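Local coordinates for protein probable ss-1,3-N-acetylglucosaminyltransferase (Staphylococcus aureus, PDB 6H2N) that is probably a GT-A glycosyltransferase of family 2, and holds uridine-diphosphate-N-acetylglucosamine and a magnesium ion in this structure, at residues B[108-113]-B[220-225]; B[53-58]-B[77-82]; B[39-44]-B[112-117]. All coordinates share one frame; numbering follows the deposited sequence.

Contact 1: B[108-113]-B[220-225]. With MG (magnesium ion), chain M; UD1 (uridine-diphosphate-N-acetylglucosamine), chain K.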
loop_
_atom_site.group_PDB
_atom_site.type_symbol
_atom_site.label_atom_id
_atom_site.label_comp_id
_atom_site.label_asym_id
_atom_site.label_seq_id
_atom_site.Cartn_x
_atom_site.Cartn_y
_atom_site.Cartn_z
ATOM N N PHE B 108 45.373 3.454 1.473
ATOM C CA PHE B 108 44.831 3.503 2.835
ATOM C C PHE B 108 44.707 2.075 3.374
ATOM O O PHE B 108 44.101 1.173 2.764
ATOM C CB PHE B 108 43.487 4.242 2.876
ATOM C CG PHE B 108 43.575 5.707 2.523
ATOM C CD1 PHE B 108 44.125 6.616 3.416
ATOM C CD2 PHE B 108 43.119 6.170 1.300
ATOM C CE1 PHE B 108 44.231 7.956 3.089
ATOM C CE2 PHE B 108 43.211 7.516 0.978
ATOM C CZ PHE B 108 43.756 8.408 1.872
ATOM N N LEU B 109 45.320 1.864 4.537
ATOM C CA LEU B 109 45.315 0.576 5.223
ATOM C C LEU B 109 44.769 0.813 6.629
ATOM O O LEU B 109 45.216 1.710 7.337
ATOM C CB LEU B 109 46.738 0.015 5.277
ATOM C CG LEU B 109 46.950 -1.192 6.202
ATOM C CD1 LEU B 109 46.191 -2.416 5.713
ATOM C CD2 LEU B 109 48.429 -1.520 6.342
ATOM N N ASP B 110 43.763 0.036 7.005
ATOM C CA ASP B 110 43.224 0.146 8.344
ATOM C C ASP B 110 44.075 -0.734 9.249
ATOM O O ASP B 110 44.498 -1.801 8.830
ATOM C CB ASP B 110 41.760 -0.267 8.420
ATOM C CG ASP B 110 40.779 0.701 7.757
ATOM O OD1 ASP B 110 41.140 1.901 7.526
ATOM O OD2 ASP B 110 39.644 0.243 7.514
ATOM N N SER B 111 44.240 -0.290 10.503
ATOM C CA SER B 111 45.175 -0.873 11.457
ATOM C C SER B 111 44.857 -2.341 11.751
ATOM O O SER B 111 45.754 -3.079 12.133
ATOM C CB SER B 111 45.250 -0.066 12.736
ATOM O OG SER B 111 43.952 0.250 13.211
ATOM N N ASP B 112 43.627 -2.807 11.563
ATOM C CA ASP B 112 43.392 -4.247 11.920
ATOM C C ASP B 112 43.671 -5.224 10.746
ATOM O O ASP B 112 43.619 -6.471 10.937
ATOM C CB ASP B 112 41.973 -4.419 12.489
ATOM C CG ASP B 112 40.876 -3.751 11.670
ATOM O OD1 ASP B 112 41.175 -3.283 10.544
ATOM O OD2 ASP B 112 39.709 -3.694 12.167
ATOM N N ASP B 113 43.977 -4.700 9.547
ATOM C CA ASP B 113 43.986 -5.517 8.299
ATOM C C ASP B 113 45.431 -5.848 7.861
ATOM O O ASP B 113 46.422 -5.452 8.496
ATOM C CB ASP B 113 43.182 -4.774 7.234
ATOM C CG ASP B 113 41.729 -4.510 7.619
ATOM O OD1 ASP B 113 41.175 -5.281 8.410
ATOM O OD2 ASP B 113 41.149 -3.547 7.091
ATOM N N GLU B 220 44.353 -12.182 -3.295
ATOM C CA GLU B 220 43.646 -11.382 -2.332
ATOM C C GLU B 220 44.678 -10.418 -1.736
ATOM O O GLU B 220 45.412 -10.759 -0.765
ATOM C CB GLU B 220 42.956 -12.276 -1.314
ATOM C CG GLU B 220 41.890 -13.154 -1.919
ATOM C CD GLU B 220 41.172 -14.027 -0.904
ATOM O OE1 GLU B 220 41.664 -14.156 0.232
ATOM O OE2 GLU B 220 40.125 -14.593 -1.264
ATOM N N TYR B 221 44.713 -9.210 -2.301
ATOM C CA TYR B 221 45.755 -8.281 -2.081
ATOM C C TYR B 221 45.605 -7.541 -0.747
ATOM O O TYR B 221 46.608 -7.154 -0.169
ATOM C CB TYR B 221 45.820 -7.239 -3.194
ATOM C CG TYR B 221 46.476 -7.713 -4.460
ATOM C CD1 TYR B 221 47.841 -7.943 -4.532
ATOM C CD2 TYR B 221 45.729 -7.885 -5.610
ATOM C CE1 TYR B 221 48.437 -8.373 -5.714
ATOM C CE2 TYR B 221 46.316 -8.291 -6.793
ATOM C CZ TYR B 221 47.670 -8.559 -6.847
ATOM O OH TYR B 221 48.218 -8.952 -8.039
ATOM N N TYR B 222 44.356 -7.287 -0.330
ATOM C CA TYR B 222 44.036 -6.657 0.944
ATOM C C TYR B 222 43.160 -7.624 1.750
ATOM O O TYR B 222 42.097 -8.028 1.272
ATOM C CB TYR B 222 43.338 -5.319 0.684
ATOM C CG TYR B 222 43.071 -4.483 1.903
ATOM C CD1 TYR B 222 42.154 -4.871 2.870
ATOM C CD2 TYR B 222 43.786 -3.319 2.119
ATOM C CE1 TYR B 222 41.942 -4.107 4.015
ATOM C CE2 TYR B 222 43.585 -2.541 3.250
ATOM C CZ TYR B 222 42.666 -2.938 4.211
ATOM O OH TYR B 222 42.502 -2.170 5.339
ATOM N N ILE B 223 43.586 -7.992 2.974
ATOM C CA ILE B 223 42.803 -8.901 3.828
ATOM C C ILE B 223 42.110 -8.099 4.931
ATOM O O ILE B 223 42.782 -7.538 5.807
ATOM C CB ILE B 223 43.659 -10.027 4.451
ATOM C CG1 ILE B 223 44.359 -10.839 3.361
ATOM C CG2 ILE B 223 42.812 -10.926 5.341
ATOM C CD1 ILE B 223 45.737 -10.322 3.048
ATOM N N VAL B 224 40.776 -8.087 4.887
ATOM C CA VAL B 224 39.963 -7.499 5.933
ATOM C C VAL B 224 39.877 -8.503 7.088
ATOM O O VAL B 224 39.361 -9.596 6.910
ATOM C CB VAL B 224 38.554 -7.149 5.431
ATOM C CG1 VAL B 224 37.676 -6.643 6.569
ATOM C CG2 VAL B 224 38.572 -6.149 4.284
ATOM N N VAL B 225 40.357 -8.113 8.271
ATOM C CA VAL B 225 40.245 -8.940 9.467
ATOM C C VAL B 225 39.039 -8.454 10.285
ATOM O O VAL B 225 39.008 -7.293 10.703
ATOM C CB VAL B 225 41.540 -8.895 10.293
ATOM C CG1 VAL B 225 41.460 -9.823 11.503
ATOM C CG2 VAL B 225 42.744 -9.219 9.425
HETATM MG MG MG M . 39.036 -2.843 10.288
HETATM C "C1'" UD1 K . 34.938 0.050 8.677
HETATM C "C2'" UD1 K . 34.832 -0.308 7.198
HETATM C "C3'" UD1 K . 36.147 0.004 6.503
HETATM C "C4'" UD1 K . 36.509 1.471 6.731
HETATM C "C5'" UD1 K . 36.459 1.815 8.232
HETATM C "C6'" UD1 K . 36.699 3.290 8.505
HETATM C "C7'" UD1 K . 33.221 -2.146 6.820
HETATM C "C8'" UD1 K . 33.056 -3.617 6.526
HETATM N "N2'" UD1 K . 34.483 -1.710 6.968
HETATM O "O1'" UD1 K . 36.037 -0.667 9.221
HETATM O "O3'" UD1 K . 36.014 -0.304 5.102
HETATM O "O4'" UD1 K . 37.798 1.759 6.170
HETATM O "O5'" UD1 K . 35.195 1.446 8.812
HETATM O "O6'" UD1 K . 35.692 4.041 7.858
HETATM O "O7'" UD1 K . 32.258 -1.396 6.911
HETATM N N1 UD1 K . 40.412 4.754 13.993
HETATM C C2 UD1 K . 40.909 6.021 14.297
HETATM N N3 UD1 K . 40.401 6.721 15.331
HETATM C C4 UD1 K . 39.414 6.198 16.077
HETATM C C5 UD1 K . 38.909 4.948 15.795
HETATM C C6 UD1 K . 39.426 4.232 14.724
HETATM O O2 UD1 K . 41.812 6.502 13.584
HETATM O O4 UD1 K . 38.954 6.839 17.045
HETATM C C1B UD1 K . 40.995 4.031 12.863
HETATM C C2B UD1 K . 41.402 2.592 13.179
HETATM O "O2'" UD1 K . 42.675 2.530 13.846
HETATM C C3B UD1 K . 41.435 2.016 11.770
HETATM C C4B UD1 K . 40.346 2.789 11.035
HETATM O O4B UD1 K . 40.092 3.982 11.763
HETATM O O3B UD1 K . 42.678 2.262 11.100
HETATM C C5B UD1 K . 39.053 2.016 10.944
HETATM O O5B UD1 K . 38.784 1.363 12.177
HETATM P PA UD1 K . 38.326 -0.153 12.145
HETATM O O1A UD1 K . 38.078 -0.610 13.560
HETATM O O2A UD1 K . 39.242 -0.949 11.221
HETATM O O3A UD1 K . 36.885 0.018 11.431
HETATM P PB UD1 K . 36.093 -1.203 10.735
HETATM O O1B UD1 K . 36.873 -2.495 10.644
HETATM O O2B UD1 K . 34.696 -1.182 11.293
HETATM O O HOH W 1 39.250 -2.090 8.188
HETATM O O HOH W 2 39.112 -6.311 13.329
HETATM O O HOH W 3 38.670 -4.936 9.681
#
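The magnesium and sugar-nucleotide site of this glycosyltransferase includes the place where Asp-113, last residue of a type I turn from Asp-110, meets Tyr-222 and Val-225 of strand 222-225. Tyr-222 OH donates to Asp-113 OD2 over 2.6 Å, using the anti lone pair of Asp-113 OD2, which lies in the plane of the Tyr-222 ring at its edge. Tyr-222 OH also accepts from Asp-110 N at 3.0 Å, nearly straight (170°). The ring reaches the turn because CG of Tyr-222 stands anti to its backbone N (chi1 -174°). The carboxylate is turned 74° from the ring, and its other oxygen, Asp-113 OD1, receives Val-225 N at 3.0 Å from above the carboxylate plane; bonds at both oxygens fix its rotation. Asp-110 and Asp-112 fit the DxD motif of GT-A enzymes: Asp-112 chelates magnesium through OD1 and OD2, both at 2.2 Å, while Asp-113 acts in the second shell, each of its oxygens accepting from a different metal-bound water. Asp-110 OD2 accepts from one of those waters and from O4' of the nucleotide sugar, and Asp-110 OD1 has a salt bridge to Arg-94. Leu-109 CD1 packs against Tyr-222 CE2 at 3.6 Å.

Contact 2: B[53-58]-B[77-82]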
loop_
_atom_site.group_PDB
_atom_site.type_symbol
_atom_site.label_atom_id
_atom_site.label_comp_id
_atom_site.label_asym_id
_atom_site.label_seq_id
_atom_site.Cartn_x
_atom_site.Cartn_y
_atom_site.Cartn_z
ATOM N N GLU B 53 56.712 4.028 1.661
ATOM C CA GLU B 53 56.790 4.394 3.088
ATOM C C GLU B 53 55.446 4.078 3.763
ATOM O O GLU B 53 54.370 4.077 3.096
ATOM C CB GLU B 53 57.151 5.874 3.243
ATOM C CG GLU B 53 56.104 6.833 2.678
ATOM C CD GLU B 53 56.430 8.320 2.738
ATOM O OE1 GLU B 53 57.496 8.671 3.274
ATOM O OE2 GLU B 53 55.603 9.134 2.253
ATOM N N LEU B 54 55.523 3.754 5.060
ATOM C CA LEU B 54 54.365 3.581 5.919
ATOM C C LEU B 54 54.294 4.786 6.854
ATOM O O LEU B 54 55.247 5.056 7.633
ATOM C CB LEU B 54 54.492 2.262 6.686
ATOM C CG LEU B 54 53.424 1.961 7.738
ATOM C CD1 LEU B 54 52.016 1.992 7.140
ATOM C CD2 LEU B 54 53.669 0.605 8.373
ATOM N N ILE B 55 53.160 5.496 6.761
ATOM C CA ILE B 55 52.828 6.616 7.580
ATOM C C ILE B 55 51.765 6.157 8.570
ATOM O O ILE B 55 50.667 5.800 8.168
ATOM C CB ILE B 55 52.335 7.812 6.751
ATOM C CG1 ILE B 55 53.342 8.182 5.654
ATOM C CG2 ILE B 55 52.005 8.985 7.668
ATOM C CD1 ILE B 55 52.895 9.303 4.758
ATOM N N ILE B 56 52.139 6.159 9.854
ATOM C CA ILE B 56 51.276 5.798 10.917
ATOM C C ILE B 56 50.844 7.076 11.618
ATOM O O ILE B 56 51.700 7.818 12.079
ATOM C CB ILE B 56 51.987 4.841 11.900
ATOM C CG1 ILE B 56 52.596 3.644 11.160
ATOM C CG2 ILE B 56 51.011 4.435 12.985
ATOM C CD1 ILE B 56 53.178 2.568 12.053
ATOM N N ILE B 57 49.521 7.271 11.732
ATOM C CA ILE B 57 48.954 8.378 12.507
ATOM C C ILE B 57 48.122 7.803 13.651
ATOM O O ILE B 57 47.069 7.211 13.420
ATOM C CB ILE B 57 48.139 9.335 11.623
ATOM C CG1 ILE B 57 48.964 9.785 10.416
ATOM C CG2 ILE B 57 47.636 10.501 12.445
ATOM C CD1 ILE B 57 48.619 9.054 9.158
ATOM N N ASP B 58 48.633 7.973 14.875
ATOM C CA ASP B 58 47.978 7.464 16.047
ATOM C C ASP B 58 46.966 8.503 16.537
ATOM O O ASP B 58 47.340 9.641 16.837
ATOM C CB ASP B 58 48.954 7.108 17.167
ATOM C CG ASP B 58 48.219 6.507 18.351
ATOM O OD1 ASP B 58 47.719 5.364 18.191
ATOM O OD2 ASP B 58 48.052 7.229 19.366
ATOM N N LEU B 77 61.691 2.795 10.560
ATOM C CA LEU B 77 61.186 2.080 9.374
ATOM C C LEU B 77 59.825 2.623 8.933
ATOM O O LEU B 77 59.308 2.159 7.929
ATOM C CB LEU B 77 61.069 0.584 9.660
ATOM C CG LEU B 77 62.337 -0.080 10.197
ATOM C CD1 LEU B 77 62.107 -1.544 10.421
ATOM C CD2 LEU B 77 63.506 0.127 9.253
ATOM N N VAL B 78 59.250 3.532 9.728
ATOM C CA VAL B 78 57.974 4.134 9.451
ATOM C C VAL B 78 58.117 5.627 9.707
ATOM O O VAL B 78 59.043 6.055 10.399
ATOM C CB VAL B 78 56.878 3.486 10.324
ATOM C CG1 VAL B 78 56.818 1.974 10.093
ATOM C CG2 VAL B 78 57.060 3.783 11.805
ATOM N N ARG B 79 57.191 6.405 9.165
ATOM C CA ARG B 79 56.978 7.785 9.598
ATOM C C ARG B 79 55.801 7.783 10.565
ATOM O O ARG B 79 54.874 7.025 10.401
ATOM C CB ARG B 79 56.711 8.697 8.399
ATOM C CG ARG B 79 57.882 8.759 7.436
ATOM C CD ARG B 79 57.530 9.562 6.207
ATOM N NE ARG B 79 57.243 10.946 6.550
ATOM C CZ ARG B 79 56.571 11.776 5.778
ATOM N NH1 ARG B 79 56.161 11.379 4.587
ATOM N NH2 ARG B 79 56.304 12.995 6.200
ATOM N N PHE B 80 55.866 8.621 11.587
ATOM C CA PHE B 80 54.908 8.537 12.637
ATOM C C PHE B 80 54.544 9.932 13.137
ATOM O O PHE B 80 55.415 10.756 13.352
ATOM C CB PHE B 80 55.454 7.684 13.780
ATOM C CG PHE B 80 54.597 7.747 15.015
ATOM C CD1 PHE B 80 53.328 7.191 15.020
ATOM C CD2 PHE B 80 55.048 8.382 16.157
ATOM C CE1 PHE B 80 52.542 7.240 16.159
ATOM C CE2 PHE B 80 54.238 8.470 17.281
ATOM C CZ PHE B 80 52.998 7.880 17.287
ATOM N N LYS B 81 53.243 10.153 13.323
ATOM C CA LYS B 81 52.732 11.318 13.981
ATOM C C LYS B 81 51.640 10.887 14.965
ATOM O O LYS B 81 50.745 10.130 14.590
ATOM C CB LYS B 81 52.189 12.306 12.945
ATOM C CG LYS B 81 51.896 13.700 13.503
ATOM C CD LYS B 81 51.583 14.744 12.452
ATOM C CE LYS B 81 52.787 15.214 11.657
ATOM N NZ LYS B 81 52.368 15.964 10.445
ATOM N N GLN B 82 51.704 11.364 16.215
ATOM C CA GLN B 82 50.587 11.128 17.166
ATOM C C GLN B 82 49.709 12.386 17.215
ATOM O O GLN B 82 50.202 13.489 17.415
ATOM C CB GLN B 82 51.024 10.758 18.596
ATOM C CG GLN B 82 49.870 10.148 19.412
ATOM C CD GLN B 82 50.236 9.676 20.794
ATOM O OE1 GLN B 82 50.473 10.481 21.698
ATOM N NE2 GLN B 82 50.248 8.362 20.991
HETATM O O HOH W 4 58.209 3.104 5.830
#
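Ile-55 to Asp-58 pair in parallel with Arg-79 to Gln-82, the axes of strands 53-58 and 79-82 passing 4.7 Å apart at 11°. Four backbone bonds carry the pairing: Arg-79 N to Leu-54 O (2.8 Å), Ile-56 N to Arg-79 O, Lys-81 N to Ile-56 O, and Asp-58 N to Lys-81 O. Ile-56 thus bonds through both N-H and carbonyl to the residues flanking its partner Phe-80, as parallel strands do. On the face with Ile-56 and Asp-58, Phe-80 CD1 lies 4.1 Å from Ile-56 CB and the ring edge meets Asp-58 CB (3.7 Å to Phe-80 CE1); Leu-68 and Ile-71 of helix 66-72 touch Phe-80. Leu-54 CD2 and Val-78 CG1 lie alongside each other, 3.8 Å apart. On the opposite face, next to helix 91-100, Arg-79 bends at chi3 (63°) and brings NH1 to the Glu-53 carboxylate. Both hydrogen bonds of this salt bridge are weak, Arg-79 NH1 standing 3.3 Å from Glu-53 OE1 and from Glu-53 OE2, with carboxylate and guanidinium planes 43° apart. Glu-53 OE2 also bonds Ser-23, and Arg-79 NH1 bonds the carbonyl of Met-100. Asp-58 OD2 takes a weak bond from Gln-82 NE2, but its OD1 is held by Ser-61 and Thr-28. Because these side-chain bonds are weak and their polar ends have other partners, the strand pairing of this beta-alpha-beta unit rests mainly on backbone bonds and apolar contacts.

Contact 3: B[39-44]-B[112-117]. With MG (magnesium ion), chain M; UD1 (uridine-diphosphate-N-acetylglucosamine), chain K.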
loop_
_atom_site.group_PDB
_atom_site.type_symbol
_atom_site.label_atom_id
_atom_site.label_comp_id
_atom_site.label_asym_id
_atom_site.label_seq_id
_atom_site.Cartn_x
_atom_site.Cartn_y
_atom_site.Cartn_z
ATOM N N ILE B 39 51.705 -4.017 10.641
ATOM C CA ILE B 39 52.895 -3.256 10.265
ATOM C C ILE B 39 53.840 -4.160 9.471
ATOM O O ILE B 39 54.381 -3.750 8.405
ATOM C CB ILE B 39 53.577 -2.643 11.503
ATOM C CG1 ILE B 39 52.715 -1.547 12.142
ATOM C CG2 ILE B 39 54.974 -2.128 11.133
ATOM C CD1 ILE B 39 53.199 -1.120 13.512
ATOM N N SER B 40 53.989 -5.400 9.953
ATOM C CA SER B 40 54.876 -6.363 9.334
ATOM C C SER B 40 54.453 -6.680 7.886
ATOM O O SER B 40 55.314 -6.865 7.012
ATOM C CB SER B 40 54.998 -7.614 10.151
ATOM O OG SER B 40 55.924 -8.485 9.532
ATOM N N SER B 41 53.132 -6.751 7.632
ATOM C CA SER B 41 52.614 -7.029 6.295
ATOM C C SER B 41 53.001 -5.893 5.346
ATOM O O SER B 41 53.136 -6.096 4.150
ATOM C CB SER B 41 51.103 -7.267 6.311
ATOM O OG SER B 41 50.364 -6.049 6.381
ATOM N N VAL B 42 53.146 -4.678 5.870
ATOM C CA VAL B 42 53.521 -3.559 5.062
ATOM C C VAL B 42 55.036 -3.548 4.844
ATOM O O VAL B 42 55.500 -3.216 3.738
ATOM C CB VAL B 42 53.068 -2.217 5.646
ATOM C CG1 VAL B 42 53.593 -1.073 4.790
ATOM C CG2 VAL B 42 51.560 -2.153 5.759
ATOM N N LEU B 43 55.810 -3.875 5.884
ATOM C CA LEU B 43 57.252 -3.747 5.756
ATOM C C LEU B 43 57.814 -4.899 4.918
ATOM O O LEU B 43 58.887 -4.737 4.354
ATOM C CB LEU B 43 57.906 -3.669 7.136
ATOM C CG LEU B 43 57.520 -2.436 7.946
ATOM C CD1 LEU B 43 58.251 -2.419 9.255
ATOM C CD2 LEU B 43 57.771 -1.151 7.169
ATOM N N ASN B 44 57.089 -6.017 4.857
ATOM C CA ASN B 44 57.404 -7.168 4.041
ATOM C C ASN B 44 56.668 -7.071 2.688
ATOM O O ASN B 44 55.639 -7.661 2.522
ATOM C CB ASN B 44 56.950 -8.445 4.749
ATOM C CG ASN B 44 57.324 -9.723 4.023
ATOM O OD1 ASN B 44 56.483 -10.603 3.820
ATOM N ND2 ASN B 44 58.593 -9.856 3.659
ATOM N N ASP B 112 43.627 -2.807 11.563
ATOM C CA ASP B 112 43.392 -4.247 11.920
ATOM C C ASP B 112 43.671 -5.224 10.746
ATOM O O ASP B 112 43.619 -6.471 10.937
ATOM C CB ASP B 112 41.973 -4.419 12.489
ATOM C CG ASP B 112 40.876 -3.751 11.670
ATOM O OD1 ASP B 112 41.175 -3.283 10.544
ATOM O OD2 ASP B 112 39.709 -3.694 12.167
ATOM N N ASP B 113 43.977 -4.700 9.547
ATOM C CA ASP B 113 43.986 -5.517 8.299
ATOM C C ASP B 113 45.431 -5.848 7.861
ATOM O O ASP B 113 46.422 -5.452 8.496
ATOM C CB ASP B 113 43.182 -4.774 7.234
ATOM C CG ASP B 113 41.729 -4.510 7.619
ATOM O OD1 ASP B 113 41.175 -5.281 8.410
ATOM O OD2 ASP B 113 41.149 -3.547 7.091
ATOM N N LEU B 114 45.554 -6.581 6.748
ATOM C CA LEU B 114 46.845 -7.070 6.249
ATOM C C LEU B 114 46.956 -6.828 4.737
ATOM O O LEU B 114 45.954 -6.907 4.021
ATOM C CB LEU B 114 46.948 -8.565 6.559
ATOM C CG LEU B 114 46.727 -8.958 8.020
ATOM C CD1 LEU B 114 46.531 -10.460 8.120
ATOM C CD2 LEU B 114 47.881 -8.514 8.887
ATOM N N LEU B 115 48.170 -6.492 4.278
ATOM C CA LEU B 115 48.477 -6.466 2.849
ATOM C C LEU B 115 49.132 -7.788 2.468
ATOM O O LEU B 115 50.036 -8.236 3.169
ATOM C CB LEU B 115 49.443 -5.323 2.541
ATOM C CG LEU B 115 48.887 -3.910 2.662
ATOM C CD1 LEU B 115 49.904 -2.893 2.152
ATOM C CD2 LEU B 115 47.584 -3.785 1.895
ATOM N N HIS B 116 48.745 -8.331 1.306
ATOM C CA HIS B 116 49.527 -9.386 0.644
ATOM C C HIS B 116 50.932 -8.837 0.342
ATOM O O HIS B 116 51.078 -7.650 0.095
ATOM C CB HIS B 116 48.777 -9.859 -0.604
ATOM C CG HIS B 116 49.323 -11.093 -1.211
ATOM N ND1 HIS B 116 50.447 -11.079 -2.007
ATOM C CD2 HIS B 116 48.881 -12.366 -1.198
ATOM C CE1 HIS B 116 50.685 -12.290 -2.448
ATOM N NE2 HIS B 116 49.743 -13.102 -1.960
ATOM N N GLU B 117 51.969 -9.688 0.387
ATOM C CA GLU B 117 53.324 -9.205 0.128
ATOM C C GLU B 117 53.498 -8.624 -1.292
ATOM O O GLU B 117 54.426 -7.854 -1.511
ATOM C CB GLU B 117 54.358 -10.304 0.342
ATOM C CG GLU B 117 54.217 -11.477 -0.581
ATOM C CD GLU B 117 55.319 -12.506 -0.383
ATOM O OE1 GLU B 117 56.255 -12.219 0.390
ATOM O OE2 GLU B 117 55.236 -13.580 -1.015
HETATM MG MG MG M . 39.036 -2.843 10.288
HETATM C "C1'" UD1 K . 34.938 0.050 8.677
HETATM C "C2'" UD1 K . 34.832 -0.308 7.198
HETATM C "C3'" UD1 K . 36.147 0.004 6.503
HETATM C "C4'" UD1 K . 36.509 1.471 6.731
HETATM C "C5'" UD1 K . 36.459 1.815 8.232
HETATM C "C6'" UD1 K . 36.699 3.290 8.505
HETATM C "C7'" UD1 K . 33.221 -2.146 6.820
HETATM C "C8'" UD1 K . 33.056 -3.617 6.526
HETATM N "N2'" UD1 K . 34.483 -1.710 6.968
HETATM O "O1'" UD1 K . 36.037 -0.667 9.221
HETATM O "O3'" UD1 K . 36.014 -0.304 5.102
HETATM O "O4'" UD1 K . 37.798 1.759 6.170
HETATM O "O5'" UD1 K . 35.195 1.446 8.812
HETATM O "O6'" UD1 K . 35.692 4.041 7.858
HETATM O "O7'" UD1 K . 32.258 -1.396 6.911
HETATM N N1 UD1 K . 40.412 4.754 13.993
HETATM C C2 UD1 K . 40.909 6.021 14.297
HETATM N N3 UD1 K . 40.401 6.721 15.331
HETATM C C4 UD1 K . 39.414 6.198 16.077
HETATM C C5 UD1 K . 38.909 4.948 15.795
HETATM C C6 UD1 K . 39.426 4.232 14.724
HETATM O O2 UD1 K . 41.812 6.502 13.584
HETATM O O4 UD1 K . 38.954 6.839 17.045
HETATM C C1B UD1 K . 40.995 4.031 12.863
HETATM C C2B UD1 K . 41.402 2.592 13.179
HETATM O "O2'" UD1 K . 42.675 2.530 13.846
HETATM C C3B UD1 K . 41.435 2.016 11.770
HETATM C C4B UD1 K . 40.346 2.789 11.035
HETATM O O4B UD1 K . 40.092 3.982 11.763
HETATM O O3B UD1 K . 42.678 2.262 11.100
HETATM C C5B UD1 K . 39.053 2.016 10.944
HETATM O O5B UD1 K . 38.784 1.363 12.177
HETATM P PA UD1 K . 38.326 -0.153 12.145
HETATM O O1A UD1 K . 38.078 -0.610 13.560
HETATM O O2A UD1 K . 39.242 -0.949 11.221
HETATM O O3A UD1 K . 36.885 0.018 11.431
HETATM P PB UD1 K . 36.093 -1.203 10.735
HETATM O O1B UD1 K . 36.873 -2.495 10.644
HETATM O O2B UD1 K . 34.696 -1.182 11.293
HETATM O O HOH W 5 52.615 -8.892 3.487
HETATM O O HOH W 1 39.250 -2.090 8.188
HETATM O O HOH W 3 38.670 -4.936 9.681
#
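The flat ends of Asn-44 and Glu-117 lie alongside each other and point the same way, amide and carboxylate planes 43° apart, a tilt that excludes a parallel stack. Their approach is loose, Asn-44 OD1 standing 3.8 Å from Glu-117 OE1, and Glu-117 CB rests against Asn-44 O at 3.7 Å. The firm polar link is three residues earlier, inside the helix. There Ser-41 OG accepts from Leu-115 N over 3.1 Å, the N-H pointing almost straight at it (171°). With chi1 at 79°, OG is folded back between the backbone N and carbonyl carbon of Ser-41, where it also hydrogen-bonds Thr-38 O in the preceding turn. One serine hydroxyl thereby joins the helix backbone to the backbone of the short strand 114-115. A water lies 2.9 Å from Ser-41 O and 2.7 Å from Leu-115 O and probably bridges them, although it has more acceptors around it than protons to give. Gln-45 NE2 bonds both Ser-41 O and His-116 O. At the next helix residue, Val-42 CG2 meets Leu-115 CD1 at 4.0 Å, and Val-42 also touches Leu-109 and Leu-54. Tyr-222 packs on Leu-115 from strand 222-225, to which strand 114-115 is antiparallel. This placement of helix 35-43 against the segment leading away from metal-binding Asp-112 fits the nucleotide-binding half of a GT-A glycosyltransferase.

How the contacts relate
From the N terminus, helix 35-43 opens contact 3, and the chain then passes into strand 52-58, where contact 2 begins. Contact 2 closes first, after one helix, at strand 79-82; it therefore lies wholly within the loop that contact 3 closes at 112-117. Contact 1 opens at 108-113 and closes about a hundred residues later at strand 222-225. Contact 1 thus takes over where contact 3 ends, the two sharing Asp-112 and Asp-113, while 2 and 1 are in series. Ile-39 of helix 35-43 packs on Leu-54 and Ile-56 of contact 2. All three contacts reach one mixed sheet, running from its outer parallel pair to the metal site.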